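Local atomic coordinates of exoglucanase A (Cellulomonas fimi, PDB entry 7CBD), a protein that hydrolyses 1,4-beta-D-glucosidic linkages of cellulose with inversion of anomeric configuration, releasing cellobiose from the non-reducing chain ends. Residues N18-A23 with D65-K70. Numbering follows the deposited sequence.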
ATOM      1  N   ASN A  18       9.482  12.176  -3.928  1.00  6.29           N
ATOM      2  CA  ASN A  18       8.497  13.249  -3.900  1.00  6.54           C
ATOM      3  C   ASN A  18       8.997  14.383  -3.012  1.00  7.33           C
ATOM      4  O   ASN A  18       9.061  14.222  -1.787  1.00  7.15           O
ATOM      5  CB  ASN A  18       7.175  12.670  -3.387  1.00  6.00           C
ATOM      6  CG  ASN A  18       6.092  13.713  -3.212  1.00  6.53           C
ATOM      7  OD1 ASN A  18       6.314  14.908  -3.403  1.00  7.96           O
ATOM      8  ND2 ASN A  18       4.902  13.256  -2.849  1.00  7.33           N
ATOM      9  N   PRO A  19       9.355  15.541  -3.581  1.00  7.41           N
ATOM     10  CA  PRO A  19       9.921  16.616  -2.747  1.00  7.74           C
ATOM     11  C   PRO A  19       8.938  17.194  -1.748  1.00  7.66           C
ATOM     12  O   PRO A  19       9.368  17.733  -0.720  1.00  8.12           O
ATOM     13  CB  PRO A  19      10.371  17.664  -3.770  1.00  9.32           C
ATOM     14  CG  PRO A  19       9.477  17.433  -4.938  1.00 10.16           C
ATOM     15  CD  PRO A  19       9.205  15.949  -4.988  1.00  8.54           C
ATOM     16  N   THR A  20       7.631  17.105  -2.015  1.00  7.27           N
ATOM     17  CA  THR A  20       6.646  17.612  -1.068  1.00  7.08           C
ATOM     18  C   THR A  20       6.601  16.738   0.178  1.00  6.99           C
ATOM     19  O   THR A  20       6.617  17.240   1.312  1.00  7.93           O
ATOM     20  CB  THR A  20       5.277  17.679  -1.743  1.00  7.92           C
ATOM     21  OG1 THR A  20       5.397  18.409  -2.972  1.00  8.87           O
ATOM     22  CG2 THR A  20       4.243  18.366  -0.841  1.00  9.32           C
ATOM     23  N   TRP A  21       6.572  15.417  -0.011  1.00  7.01           N
ATOM     24  CA  TRP A  21       6.623  14.514   1.132  1.00  7.38           C
ATOM     25  C   TRP A  21       7.976  14.599   1.831  1.00  6.93           C
ATOM     26  O   TRP A  21       8.042  14.612   3.066  1.00  7.40           O
ATOM     27  CB  TRP A  21       6.309  13.086   0.685  1.00  7.72           C
ATOM     28  CG  TRP A  21       6.482  12.064   1.771  1.00  6.74           C
ATOM     29  CD1 TRP A  21       5.582  11.728   2.746  1.00  7.33           C
ATOM     30  CD2 TRP A  21       7.630  11.238   1.980  1.00  6.82           C
ATOM     31  NE1 TRP A  21       6.114  10.745   3.557  1.00  7.05           N
ATOM     32  CE2 TRP A  21       7.370  10.430   3.105  1.00  6.76           C
ATOM     33  CE3 TRP A  21       8.865  11.114   1.331  1.00  7.00           C
ATOM     34  CZ2 TRP A  21       8.291   9.496   3.582  1.00  7.08           C
ATOM     35  CZ3 TRP A  21       9.777  10.195   1.807  1.00  7.90           C
ATOM     36  CH2 TRP A  21       9.488   9.399   2.924  1.00  7.15           C
ATOM     37  N   ALA A  22       9.062  14.711   1.061  1.00  7.22           N
ATOM     38  CA  ALA A  22      10.374  14.861   1.677  1.00  7.52           C
ATOM     39  C   ALA A  22      10.415  16.087   2.581  1.00  7.18           C
ATOM     40  O   ALA A  22      10.981  16.037   3.680  1.00  8.28           O
ATOM     41  CB  ALA A  22      11.455  14.951   0.600  1.00  8.86           C
ATOM     42  N   ALA A  23       9.818  17.197   2.136  1.00  7.70           N
ATOM     43  CA  ALA A  23       9.792  18.401   2.963  1.00  7.55           C
ATOM     44  C   ALA A  23       8.989  18.172   4.240  1.00  7.66           C
ATOM     45  O   ALA A  23       9.376  18.637   5.320  1.00  8.38           O
ATOM     46  CB  ALA A  23       9.243  19.583   2.163  1.00  9.52           C
ATOM     47  N   ASP A  65      -3.062  19.404  -0.248  1.00 18.62           N
ATOM     48  CA  ASP A  65      -2.142  18.316   0.052  1.00 19.51           C
ATOM     49  C   ASP A  65      -1.054  18.125  -0.996  1.00 16.67           C
ATOM     50  O   ASP A  65      -0.131  17.338  -0.763  1.00 18.06           O
ATOM     51  CB  ASP A  65      -2.912  16.996   0.204  1.00 24.29           C
ATOM     52  CG  ASP A  65      -3.814  16.981   1.420  1.00 30.31           C
ATOM     53  OD1 ASP A  65      -3.542  16.215   2.371  1.00 33.47           O
ATOM     54  OD2 ASP A  65      -4.800  17.746   1.419  1.00 32.17           O
ATOM     55  N   GLY A  66      -1.119  18.815  -2.132  1.00 13.28           N
ATOM     56  CA  GLY A  66      -0.126  18.568  -3.165  1.00 11.76           C
ATOM     57  C   GLY A  66      -0.227  19.552  -4.308  1.00 11.30           C
ATOM     58  O   GLY A  66      -1.208  20.288  -4.449  1.00 11.36           O
ATOM     59  N   ASN A  67       0.803  19.530  -5.148  1.00 11.12           N
ATOM     60  CA  ASN A  67       0.996  20.546  -6.171  1.00 10.86           C
ATOM     61  C   ASN A  67       0.513  20.127  -7.553  1.00 10.22           C
ATOM     62  O   ASN A  67       0.774  20.844  -8.523  1.00 11.32           O
ATOM     63  CB  ASN A  67       2.468  20.949  -6.227  1.00 12.88           C
ATOM     64  CG  ASN A  67       2.962  21.478  -4.904  1.00 17.55           C
ATOM     65  OD1 ASN A  67       2.188  22.022  -4.112  1.00 19.73           O
ATOM     66  ND2 ASN A  67       4.253  21.327  -4.653  1.00 19.91           N
ATOM     67  N   GLY A  68      -0.172  18.996  -7.669  1.00  8.31           N
ATOM     68  CA  GLY A  68      -0.709  18.548  -8.935  1.00  6.97           C
ATOM     69  C   GLY A  68       0.173  17.514  -9.616  1.00  7.43           C
ATOM     70  O   GLY A  68       1.382  17.418  -9.382  1.00  7.33           O
ATOM     71  N   LEU A  69      -0.452  16.743 -10.505  1.00  6.78           N
ATOM     72  CA  LEU A  69       0.249  15.654 -11.177  1.00  6.39           C
ATOM     73  C   LEU A  69       1.353  16.170 -12.102  1.00  7.43           C
ATOM     74  O   LEU A  69       2.431  15.570 -12.183  1.00  7.31           O
ATOM     75  CB  LEU A  69      -0.760  14.793 -11.935  1.00  7.24           C
ATOM     76  CG  LEU A  69      -0.189  13.621 -12.732  1.00  8.41           C
ATOM     77  CD1 LEU A  69       0.670  12.706 -11.848  1.00  9.29           C
ATOM     78  CD2 LEU A  69      -1.320  12.849 -13.393  1.00  9.55           C
ATOM     79  N   LYS A  70       1.112  17.276 -12.812  1.00  7.42           N
ATOM     80  CA  LYS A  70       2.126  17.771 -13.740  1.00  7.35           C
ATOM     81  C   LYS A  70       3.418  18.122 -13.009  1.00  7.57           C
ATOM     82  O   LYS A  70       4.517  17.838 -13.502  1.00  7.90           O
ATOM     83  CB  LYS A  70       1.607  18.987 -14.507  1.00  9.26           C
ATOM     84  CG  LYS A  70       2.685  19.660 -15.370  1.00 11.91           C
ATOM     85  CD  LYS A  70       2.082  20.745 -16.263  1.00 13.28           C
ATOM     86  CE  LYS A  70       3.063  21.874 -16.587  1.00 17.48           C
ATOM     87  NZ  LYS A  70       4.347  21.428 -17.174  1.00 17.49           N
TER
HETATM   88  O   HOH W   1       2.936  17.838  -4.234  1.00  9.46           O
HETATM   89  O   HOH W   2       6.453  20.792  -2.569  1.00 19.75           O
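T20 and N67 face each other in a water-bridged surface contact of the family 6 catalytic domain of this cellobiohydrolase, a distorted alpha/beta barrel. The contact joins the first turn of helix 19-30 to the loop that leads into helix 69-83. It lies away from the predicted catalytic aspartates, D149 and D371.

Two waters carry the polar link, and both bind T20 OG1. The first water lies 2.8 Å from T20 OG1 and accepts from N67 N at 2.9 Å. The second water lies 2.6 Å from T20 OG1 and takes a weak bond from N67 ND2. One hydroxyl therefore reaches both the backbone and the side-chain amide of N67. The direct approach of T20 OG1 to N67 ND2 is 3.6 Å and is not itself a hydrogen bond.

Van der Waals contact is slight. T20 CG2, anti to the backbone N, stays 4.5 Å from D65 O. The carboxylate of D65 forms a salt bridge with R56. T20 and P19 also touch F71 on helix 69-83, which extends the join beyond the loop.

Capping bonds hold the first turn of the helix that carries T20. N18 is the N-cap, with its side-chain CG anti to the backbone N (chi1 176°). This swings OD1 back toward the backbone amides of T20 and W21. W21 N gives N18 OD1 a weak bond, fairly straight at 161°. T20 N donates to N18 OD1 at 2.9 Å, from 41° out of the carbonyl plane.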